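Local coordinates for putative thioesterase yhdA (Lactococcus lactis subsp. lactis, PDB 3GEK), which is of unproven function but probably hydrolyses acyl-CoA thioesters, possibly 1,4-dihydroxy-2-naphthoyl-CoA, at residues Ile79-Asn85 and Thr119-Thr125; Phe30-Leu36 and Gly91-Gly97; Ile27-Ser31 and Val108-Lys112; Asp11-Phe15 and Met62-Ile67. The protein carries 7 engineered substitutions. All coordinates share one frame. Residue numbers count along the deposited sequence, not the author numbering.

Contact 1: residues Ile79-Asn85 and Thr119-Thr125; sequences INANHLN and TLISQIT. Engineered in segment 79-85: Asn-80 (natural residue Ser).
Two extended strands, 79-83 and 120-125, run antiparallel at 168° with their axes 4.7 Å apart. In segment 119-125, Leu-120 (chi1 t) lays CD2 3.7 Å from Leu-84 CD2. Ile-121, at psi -50°, breaks the extended run: its O accepts from Leu-84 N (2.8 Å) and Asn-85 N (3.2 Å), and with Ser-122 it forms a classic beta bulge opposite Ile-113. Ser-122 (m) pairs with His-83, OG hydrogen-bonding to ND1 at 2.9 Å. Gln-123 faces Asn-82 as a hydrogen-bonded pair, Asn-82 N to Gln-123 O 2.9 Å and Gln-123 N to Asn-82 O 3.0 Å. Ile-124, non-hydrogen-bonded, sets CG1 3.6 Å from Ala-81 CB and CG2 3.7 Å from Ile-79 CD1. Thr-125 closes the ladder with the engineered Asn-80, Asn-80 N to Thr-125 O and Thr-125 N to Asn-80 O, each 2.9 Å. This is hotdog-fold sheet: Ala-81 and Ile-124 face helix 49-68, strand 106-115 flanks 120-131, and 79-82 continue the sheet into an antiparallel strand of the second subunit.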
# COMPACT_ATOMS: atom_id res chain seq x y z
N ILE A 79 -3.06 4.05 4.78
CA ILE A 79 -1.66 4.31 5.02
C ILE A 79 -0.81 3.17 4.46
O ILE A 79 -1.08 1.99 4.72
CB ILE A 79 -1.38 4.61 6.54
CG1 ILE A 79 0.01 5.23 6.76
CG2 ILE A 79 -1.63 3.38 7.42
CD1 ILE A 79 1.14 4.23 6.92
N ASN A 80 0.18 3.52 3.65
CA ASN A 80 1.17 2.57 3.17
C ASN A 80 2.57 3.07 3.49
O ASN A 80 2.89 4.22 3.21
CB ASN A 80 1.05 2.36 1.65
CG ASN A 80 1.94 1.23 1.15
OD1 ASN A 80 1.57 0.06 1.24
ND2 ASN A 80 3.10 1.57 0.62
N ALA A 81 3.40 2.19 4.05
CA ALA A 81 4.76 2.56 4.40
C ALA A 81 5.77 1.52 3.94
O ALA A 81 5.51 0.32 3.98
CB ALA A 81 4.89 2.79 5.89
N ASN A 82 6.92 2.02 3.50
CA ASN A 82 8.07 1.19 3.22
C ASN A 82 9.21 1.71 4.09
O ASN A 82 9.57 2.88 4.00
CB ASN A 82 8.44 1.28 1.73
CG ASN A 82 7.44 0.57 0.84
OD1 ASN A 82 7.42 -0.65 0.77
ND2 ASN A 82 6.60 1.35 0.17
N HIS A 83 9.74 0.84 4.95
CA HIS A 83 10.87 1.17 5.81
C HIS A 83 12.15 0.83 5.07
O HIS A 83 12.45 -0.35 4.86
CB HIS A 83 10.80 0.42 7.14
CG HIS A 83 9.55 0.68 7.92
ND1 HIS A 83 9.17 1.95 8.32
CD2 HIS A 83 8.60 -0.16 8.40
CE1 HIS A 83 8.03 1.88 8.99
NE2 HIS A 83 7.67 0.61 9.06
N LEU A 84 12.89 1.86 4.67
CA LEU A 84 14.06 1.70 3.80
C LEU A 84 15.37 1.49 4.55
O LEU A 84 16.15 0.60 4.20
CB LEU A 84 14.20 2.92 2.87
CG LEU A 84 13.18 3.20 1.75
CD1 LEU A 84 12.33 1.99 1.39
CD2 LEU A 84 12.31 4.36 2.14
N ASN A 85 15.61 2.31 5.56
CA ASN A 85 16.87 2.31 6.30
C ASN A 85 16.63 2.33 7.80
O ASN A 85 15.70 2.99 8.27
CB ASN A 85 17.71 3.52 5.89
CG ASN A 85 18.20 3.44 4.45
OD1 ASN A 85 17.76 4.21 3.59
ND2 ASN A 85 19.11 2.50 4.18
N THR A 119 19.11 11.27 5.21
CA THR A 119 18.97 9.90 4.72
C THR A 119 17.50 9.44 4.87
O THR A 119 16.91 9.57 5.94
CB THR A 119 19.90 8.93 5.48
OG1 THR A 119 21.25 9.42 5.43
CG2 THR A 119 19.86 7.53 4.86
N LEU A 120 16.93 8.92 3.78
CA LEU A 120 15.55 8.45 3.79
C LEU A 120 15.41 7.19 4.65
O LEU A 120 16.04 6.17 4.39
CB LEU A 120 15.05 8.19 2.36
CG LEU A 120 13.54 7.96 2.13
CD1 LEU A 120 12.71 9.15 2.57
CD2 LEU A 120 13.27 7.64 0.66
N ILE A 121 14.57 7.29 5.68
CA ILE A 121 14.36 6.21 6.62
C ILE A 121 13.11 5.43 6.23
O ILE A 121 13.14 4.21 6.12
CB ILE A 121 14.27 6.75 8.08
CG1 ILE A 121 15.58 7.44 8.50
CG2 ILE A 121 13.89 5.65 9.07
CD1 ILE A 121 16.84 6.57 8.41
N SER A 122 12.01 6.16 6.00
CA SER A 122 10.74 5.56 5.60
C SER A 122 10.00 6.46 4.61
O SER A 122 9.97 7.68 4.76
CB SER A 122 9.86 5.30 6.82
OG SER A 122 10.52 4.46 7.76
N GLN A 123 9.43 5.84 3.58
CA GLN A 123 8.56 6.53 2.63
C GLN A 123 7.13 6.08 2.93
O GLN A 123 6.85 4.89 3.05
CB GLN A 123 8.95 6.15 1.20
CG GLN A 123 7.97 6.61 0.13
CD GLN A 123 8.36 7.92 -0.52
OE1 GLN A 123 9.38 8.53 -0.19
NE2 GLN A 123 7.55 8.37 -1.48
N ILE A 124 6.23 7.05 3.08
CA ILE A 124 4.88 6.78 3.55
C ILE A 124 3.86 7.60 2.77
O ILE A 124 4.07 8.80 2.52
CB ILE A 124 4.74 7.08 5.07
CG1 ILE A 124 5.77 6.27 5.88
CG2 ILE A 124 3.30 6.84 5.56
CD1 ILE A 124 5.65 6.38 7.38
N THR A 125 2.79 6.94 2.35
CA THR A 125 1.65 7.62 1.73
C THR A 125 0.44 7.50 2.65
O THR A 125 0.13 6.42 3.15
CB THR A 125 1.32 7.03 0.34
OG1 THR A 125 2.45 7.20 -0.52
CG2 THR A 125 0.14 7.77 -0.29

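Contact 2: residues Phe30-Leu36 and Gly91-Gly97; sequences FSSKMIL and GFVNARG. Engineered in segment 91-97: Arg-96 (natural residue Cys).
The apolar side of this antiparallel ladder, whose strands 30-35 and 92-97 cross at 157° with axes 4.6 Å apart, starts from Phe-30 at one end. Its p rotamer (chi2 83°) folds the ring across Gly-97, whose CA sits 3.8 Å from the ring centroid over one face, a CH-pi contact; a CB on Gly-97 would clash with the ring. On the same sheet face, Met-34 (selenomethionine, chi1 t) brings CE to 4.0 Å from Val-93 CG2, and Leu-36 CD1 lies 4.3 Å from Val-93 CG1. The register pairs Phe-30 with Gly-97 and Met-34 with Val-93 as hydrogen-bonded pairs: Phe-30 N to Gly-97 O 3.1 Å, Gly-97 N to Phe-30 O 2.9 Å, Met-34 N to Val-93 O 2.9 Å, Val-93 N to Met-34 O 3.2 Å. Between them Ala-95 N gives to Ser-32 O (3.0 Å), and Ser-32 OG (chi1 p) to Ala-95 O (3.3 Å); Leu-36 N to Gly-91 O (2.9 Å) follows. On the other face Lys-33 CD lies 3.8 Å from Phe-92 CE2; Lys-33 NZ forms a salt bridge with Asp-11 and Arg-96 NH1 with Glu-118. The chemistry implies two unlike faces: that with Phe-30 and Ala-95 packs on helix 49-68 of the hotdog fold, while the other is mixed, Phe-92 and Ile-35 beside Lys-33 and engineered Arg-96.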
# COMPACT_ATOMS: atom_id res chain seq x y z
N PHE A 30 4.02 20.06 4.15
CA PHE A 30 4.27 20.24 5.58
C PHE A 30 5.66 19.78 5.99
O PHE A 30 6.30 18.98 5.30
CB PHE A 30 3.17 19.61 6.46
CG PHE A 30 3.26 18.11 6.58
CD1 PHE A 30 4.11 17.51 7.51
CD2 PHE A 30 2.45 17.29 5.80
CE1 PHE A 30 4.18 16.13 7.62
CE2 PHE A 30 2.50 15.91 5.93
CZ PHE A 30 3.37 15.33 6.84
N SER A 31 6.12 20.32 7.12
CA SER A 31 7.38 19.98 7.75
C SER A 31 7.14 19.69 9.23
O SER A 31 6.21 20.23 9.83
CB SER A 31 8.35 21.16 7.64
OG SER A 31 9.25 20.98 6.58
N SER A 32 8.00 18.86 9.82
CA SER A 32 7.99 18.59 11.25
C SER A 32 9.20 17.78 11.67
O SER A 32 9.92 17.24 10.83
CB SER A 32 6.71 17.87 11.68
OG SER A 32 6.68 16.54 11.18
N LYS A 33 9.41 17.70 12.98
CA LYS A 33 10.45 16.86 13.55
C LYS A 33 9.83 16.02 14.65
O LYS A 33 8.81 16.41 15.23
CB LYS A 33 11.59 17.72 14.12
CG LYS A 33 12.31 18.58 13.09
CD LYS A 33 13.59 19.18 13.64
CE LYS A 33 14.22 20.16 12.65
NZ LYS A 33 13.41 21.40 12.50
N MSE A 34 10.42 14.86 14.90
CA MSE A 34 10.05 14.07 16.06
C MSE A 34 11.30 13.76 16.88
O MSE A 34 12.22 13.11 16.40
CB MSE A 34 9.35 12.77 15.64
CG MSE A 34 8.98 11.88 16.82
SE MSE A 34 7.80 10.43 16.30
CE MSE A 34 9.12 9.30 15.38
N ILE A 35 11.31 14.25 18.11
CA ILE A 35 12.45 14.07 19.00
C ILE A 35 12.37 12.72 19.71
O ILE A 35 11.41 12.44 20.42
CB ILE A 35 12.53 15.20 20.05
CG1 ILE A 35 12.34 16.57 19.38
CG2 ILE A 35 13.85 15.12 20.83
CD1 ILE A 35 12.14 17.72 20.36
N LEU A 36 13.40 11.90 19.53
CA LEU A 36 13.38 10.50 19.97
C LEU A 36 13.90 10.29 21.39
O LEU A 36 14.86 10.93 21.83
CB LEU A 36 14.15 9.60 18.99
CG LEU A 36 13.75 9.72 17.50
CD1 LEU A 36 14.67 8.90 16.61
CD2 LEU A 36 12.31 9.30 17.29
N GLY A 91 18.45 11.18 18.96
CA GLY A 91 18.36 12.42 18.19
C GLY A 91 16.94 12.69 17.72
O GLY A 91 16.01 12.69 18.52
N PHE A 92 16.78 12.89 16.42
CA PHE A 92 15.47 13.21 15.84
C PHE A 92 15.35 12.78 14.38
O PHE A 92 16.37 12.56 13.70
CB PHE A 92 15.17 14.71 15.95
CG PHE A 92 16.05 15.57 15.09
CD1 PHE A 92 17.29 16.03 15.56
CD2 PHE A 92 15.65 15.93 13.80
CE1 PHE A 92 18.11 16.82 14.76
CE2 PHE A 92 16.47 16.72 13.00
CZ PHE A 92 17.69 17.17 13.47
N VAL A 93 14.11 12.67 13.91
CA VAL A 93 13.80 12.49 12.49
C VAL A 93 12.93 13.63 11.97
O VAL A 93 12.21 14.29 12.74
CB VAL A 93 13.08 11.14 12.21
CG1 VAL A 93 14.00 9.94 12.48
CG2 VAL A 93 11.77 11.03 13.00
N ASN A 94 12.99 13.86 10.66
CA ASN A 94 12.10 14.80 9.98
C ASN A 94 10.97 14.06 9.30
O ASN A 94 11.18 12.98 8.76
CB ASN A 94 12.87 15.60 8.93
CG ASN A 94 14.07 16.29 9.48
OD1 ASN A 94 15.21 15.84 9.30
ND2 ASN A 94 13.85 17.39 10.18
N ALA A 95 9.78 14.64 9.34
CA ALA A 95 8.67 14.17 8.52
C ALA A 95 8.24 15.33 7.63
O ALA A 95 7.86 16.39 8.13
CB ALA A 95 7.52 13.68 9.38
N ARG A 96 8.33 15.12 6.32
CA ARG A 96 7.98 16.16 5.35
C ARG A 96 6.96 15.60 4.40
O ARG A 96 7.09 14.46 3.93
CB ARG A 96 9.22 16.63 4.58
CG ARG A 96 10.30 17.26 5.44
CD ARG A 96 11.35 17.92 4.57
NE ARG A 96 12.41 18.55 5.35
CZ ARG A 96 13.54 17.94 5.72
NH1 ARG A 96 13.77 16.68 5.39
NH2 ARG A 96 14.44 18.61 6.42
N GLY A 97 5.93 16.39 4.13
CA GLY A 97 4.81 15.95 3.32
C GLY A 97 4.63 16.79 2.07
O GLY A 97 4.93 17.98 2.07

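Contact 3: residues Ile27-Ser31 and Val108-Lys112; sequences IYKFS and VWEIK
Strands 28-31 and 108-112 are not bonded neighbours: their axes pass 8.9 Å apart at 39°, N-to-C directions roughly alike, and the gap is filled by side chains, which touch each other and, from Trp-109, the backbone of 28-29. Both are extended (phi -98° to -134° in 28-31). The main bump is Phe-30, chi1 p, its CB directed toward 108-112. Its ring edge presses on the face of the Trp-109 six-membered ring, a T-shaped pair with centroids 5.2 Å apart, planes at 68° and Phe-30 CD2 3.6 Å from Trp-109 CZ3. The tip of the same ring reaches Ile-111 (m, t), CZ to CG1 3.7 Å, so Phe-30 fills the notch between Trp-109 and Ile-111. Trp-109 (chi1 m, chi2 96°) answers by pushing the far corner of its indole under the opposing backbone: CZ3 lies 3.8 Å from Tyr-28 O and 4.1 Å from Lys-29 CA, while CH2 stands 4.3 Å from Tyr-28 CB. The Tyr-28 ring itself leads away. Strand 92-102 lies between the two in the sheet, bonded to both; the interlocked rings pack against Ala-63 of helix 49-68, the central helix of the hotdog fold, where Trp-109 NE1 also hydrogen-bonds to Ser-64.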
# COMPACT_ATOMS: atom_id res chain seq x y z
N ILE A 27 0.30 24.09 -4.46
CA ILE A 27 1.11 22.97 -3.98
C ILE A 27 1.34 23.09 -2.47
O ILE A 27 2.03 24.00 -2.00
CB ILE A 27 2.45 22.84 -4.75
CG1 ILE A 27 2.19 22.45 -6.21
CG2 ILE A 27 3.35 21.78 -4.08
CD1 ILE A 27 3.36 22.70 -7.14
N TYR A 28 0.73 22.17 -1.73
CA TYR A 28 0.78 22.16 -0.27
C TYR A 28 1.83 21.19 0.26
O TYR A 28 1.94 20.06 -0.22
CB TYR A 28 -0.59 21.81 0.31
CG TYR A 28 -1.62 22.91 0.17
CD1 TYR A 28 -1.72 23.92 1.13
CD2 TYR A 28 -2.49 22.95 -0.92
CE1 TYR A 28 -2.66 24.95 1.01
CE2 TYR A 28 -3.43 23.98 -1.04
CZ TYR A 28 -3.51 24.97 -0.08
OH TYR A 28 -4.44 25.98 -0.20
N LYS A 29 2.58 21.66 1.24
CA LYS A 29 3.60 20.86 1.89
C LYS A 29 3.49 21.04 3.40
O LYS A 29 2.93 22.03 3.87
CB LYS A 29 4.99 21.29 1.43
CG LYS A 29 5.34 20.94 -0.00
CD LYS A 29 6.61 21.64 -0.44
CE LYS A 29 7.04 21.20 -1.83
NZ LYS A 29 8.21 22.00 -2.32
N PHE A 30 4.02 20.06 4.15
CA PHE A 30 4.27 20.24 5.58
C PHE A 30 5.66 19.78 5.99
O PHE A 30 6.30 18.98 5.30
CB PHE A 30 3.17 19.61 6.46
CG PHE A 30 3.26 18.11 6.58
CD1 PHE A 30 4.11 17.51 7.51
CD2 PHE A 30 2.45 17.29 5.80
CE1 PHE A 30 4.18 16.13 7.62
CE2 PHE A 30 2.50 15.91 5.93
CZ PHE A 30 3.37 15.33 6.84
N SER A 31 6.12 20.32 7.12
CA SER A 31 7.38 19.98 7.75
C SER A 31 7.14 19.69 9.23
O SER A 31 6.21 20.23 9.83
CB SER A 31 8.35 21.16 7.64
OG SER A 31 9.25 20.98 6.58
N VAL A 108 -4.44 13.13 -0.39
CA VAL A 108 -3.39 12.11 -0.51
C VAL A 108 -2.04 12.77 -0.30
O VAL A 108 -1.62 13.62 -1.10
CB VAL A 108 -3.42 11.38 -1.88
CG1 VAL A 108 -2.42 10.24 -1.90
CG2 VAL A 108 -4.83 10.86 -2.18
N TRP A 109 -1.37 12.38 0.79
CA TRP A 109 -0.06 12.95 1.15
C TRP A 109 1.07 11.98 0.84
O TRP A 109 0.98 10.79 1.14
CB TRP A 109 -0.00 13.28 2.64
CG TRP A 109 -0.81 14.46 3.04
CD1 TRP A 109 -2.07 14.46 3.55
CD2 TRP A 109 -0.41 15.84 2.98
NE1 TRP A 109 -2.48 15.75 3.81
CE2 TRP A 109 -1.48 16.61 3.47
CE3 TRP A 109 0.76 16.49 2.56
CZ2 TRP A 109 -1.43 18.01 3.54
CZ3 TRP A 109 0.81 17.88 2.63
CH2 TRP A 109 -0.28 18.62 3.12
N GLU A 110 2.14 12.51 0.25
CA GLU A 110 3.38 11.78 0.09
C GLU A 110 4.35 12.28 1.17
O GLU A 110 4.72 13.46 1.19
CB GLU A 110 3.95 12.03 -1.30
CG GLU A 110 5.34 11.46 -1.56
CD GLU A 110 5.95 12.07 -2.80
OE1 GLU A 110 5.54 11.68 -3.92
OE2 GLU A 110 6.84 12.94 -2.66
N ILE A 111 4.74 11.37 2.06
CA ILE A 111 5.51 11.74 3.25
C ILE A 111 6.85 11.00 3.32
O ILE A 111 6.91 9.78 3.28
CB ILE A 111 4.69 11.50 4.54
CG1 ILE A 111 3.43 12.37 4.54
CG2 ILE A 111 5.53 11.76 5.80
CD1 ILE A 111 2.29 11.87 5.42
N LYS A 112 7.92 11.77 3.42
CA LYS A 112 9.25 11.21 3.57
C LYS A 112 9.75 11.39 5.00
O LYS A 112 9.77 12.50 5.53
CB LYS A 112 10.22 11.83 2.56
CG LYS A 112 9.87 11.50 1.11
CD LYS A 112 10.98 11.92 0.15
CE LYS A 112 10.50 11.92 -1.30
NZ LYS A 112 9.45 12.96 -1.54

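Contact 4: residues Asp11-Phe15 and Met62-Ile67; sequences DFQVF and MASNAI
Phe-12 and Val-14, both with CB directed toward the helix, carry most of this contact between strand 12-15 and helix 62-67, whose axes pass 8.7 Å apart at 48°. Being two apart on an extended strand, they project on the same side. Phe-12 (chi1 t, chi2 77°) points its tip into the helix: CZ lies 3.4 Å from Ala-63 N, near the ring plane, 3.5 Å from Met-62 CB and 4.1 Å from Ala-63 CB. Met-62, a selenomethionine with chi1 m, chi2 t and chi3 p, lays its end over one ring face. Met-62 SE lies 4.4 Å from the Phe-12 ring centroid, 10° off the normal, a Met-aromatic contact with selenium in place of sulfur; Met-62 CE, 4.1 Å from that centroid, adds a CH-pi contact. In the hotdog fold a long helix is wrapped by a curved antiparallel sheet; here the outer strand 12-16, hydrogen-bonded to 28-35, lies along the C-terminal part of helix 49-68. Val-14 (p) straddles one helical turn. Its CG1 meets Ala-66 CB at 3.5 Å, and its CG2 stands 4.2 Å from both Ala-63 CB and Ile-67 CG1. The helix is regular, with Ala-66 N hydrogen-bonded to Met-62 O and Ile-67 N to Ala-63 O, both 3.0 Å. Small Ala-63 lets the strand come close, its CA 5.8 Å from that of Val-14, and also touches Phe-30 and Trp-109 on the sheet side.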
# COMPACT_ATOMS: atom_id res chain seq x y z
N ASP A 11 8.14 21.48 15.76
CA ASP A 11 8.36 22.32 14.58
C ASP A 11 7.37 22.05 13.44
O ASP A 11 7.75 22.07 12.27
CB ASP A 11 9.81 22.16 14.06
CG ASP A 11 10.87 22.65 15.04
OD1 ASP A 11 10.53 23.29 16.07
OD2 ASP A 11 12.07 22.40 14.78
N PHE A 12 6.11 21.79 13.78
CA PHE A 12 5.09 21.53 12.76
C PHE A 12 4.75 22.82 12.02
O PHE A 12 4.44 23.83 12.64
CB PHE A 12 3.82 20.89 13.34
CG PHE A 12 2.73 20.66 12.31
CD1 PHE A 12 2.81 19.60 11.41
CD2 PHE A 12 1.64 21.52 12.24
CE1 PHE A 12 1.82 19.39 10.45
CE2 PHE A 12 0.63 21.31 11.28
CZ PHE A 12 0.73 20.25 10.39
N GLN A 13 4.83 22.76 10.69
CA GLN A 13 4.37 23.86 9.83
C GLN A 13 3.86 23.33 8.49
O GLN A 13 4.46 22.44 7.89
CB GLN A 13 5.46 24.93 9.63
CG GLN A 13 6.82 24.42 9.17
CD GLN A 13 7.94 25.44 9.37
OE1 GLN A 13 7.99 26.15 10.38
NE2 GLN A 13 8.86 25.50 8.41
N VAL A 14 2.73 23.88 8.06
CA VAL A 14 2.14 23.59 6.76
C VAL A 14 2.21 24.87 5.91
O VAL A 14 1.98 25.97 6.41
CB VAL A 14 0.68 23.07 6.91
CG1 VAL A 14 -0.22 24.11 7.56
CG2 VAL A 14 0.11 22.62 5.57
N PHE A 15 2.57 24.72 4.63
CA PHE A 15 2.88 25.87 3.78
C PHE A 15 2.72 25.58 2.29
O PHE A 15 2.69 24.43 1.87
CB PHE A 15 4.31 26.38 4.06
CG PHE A 15 5.38 25.34 3.84
CD1 PHE A 15 5.70 24.43 4.84
CD2 PHE A 15 6.07 25.27 2.63
CE1 PHE A 15 6.69 23.46 4.64
CE2 PHE A 15 7.06 24.32 2.42
CZ PHE A 15 7.37 23.41 3.43
N MSE A 62 -2.95 16.68 10.77
CA MSE A 62 -2.75 18.06 11.22
C MSE A 62 -2.67 19.02 10.02
O MSE A 62 -3.28 20.07 10.02
CB MSE A 62 -1.49 18.19 12.07
CG MSE A 62 -1.50 17.41 13.38
SE MSE A 62 0.21 17.55 14.33
CE MSE A 62 0.01 19.39 14.95
N ALA A 63 -1.90 18.62 9.02
CA ALA A 63 -1.74 19.38 7.78
C ALA A 63 -3.05 19.55 7.02
O ALA A 63 -3.38 20.65 6.59
CB ALA A 63 -0.68 18.73 6.89
N SER A 64 -3.79 18.45 6.86
CA SER A 64 -5.09 18.46 6.20
C SER A 64 -6.08 19.40 6.90
O SER A 64 -6.74 20.20 6.24
CB SER A 64 -5.68 17.05 6.12
OG SER A 64 -5.09 16.30 5.07
N ASN A 65 -6.15 19.30 8.23
CA ASN A 65 -7.02 20.17 9.03
C ASN A 65 -6.67 21.65 8.92
O ASN A 65 -7.56 22.50 8.82
CB ASN A 65 -7.02 19.73 10.50
CG ASN A 65 -7.83 18.47 10.74
OD1 ASN A 65 -8.62 18.05 9.89
ND2 ASN A 65 -7.66 17.87 11.91
N ALA A 66 -5.37 21.95 8.92
CA ALA A 66 -4.88 23.32 8.73
C ALA A 66 -5.25 23.91 7.36
O ALA A 66 -5.61 25.08 7.27
CB ALA A 66 -3.38 23.36 8.94
N ILE A 67 -5.16 23.09 6.31
CA ILE A 67 -5.54 23.49 4.95
C ILE A 67 -7.05 23.79 4.86
O ILE A 67 -7.45 24.79 4.27
CB ILE A 67 -5.16 22.41 3.91
CG1 ILE A 67 -3.63 22.31 3.77
CG2 ILE A 67 -5.80 22.69 2.54
CD1 ILE A 67 -3.16 21.09 3.00

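How the contacts relate
Contacts 1 and 3 are buried, contact 2 is partly buried and contact 4 lies at the surface. Contacts 1 and 2 are bonded ladders in separate parts of one sheet, their nearest atoms about 5 Å apart; contacts 3 and 4 rest on side-chain packing. Phe-30 and Ser-31 belong to both contacts 2 and 3, and strand 106-115 of contact 3 pairs with 92-102 of contact 2 and with 120-131 of contact 1. Contact 4 meets contacts 2 and 3 through a probable hydrogen bond, Ser-31 N to Gln-13 O (2.8 Å), and contact 2 also through the Lys-33 NZ to Asp-11 OD2 salt bridge (2.8 Å). Contacts 1 and 3 also meet the third subunit, whereas contacts 2 and 4 touch no other chain.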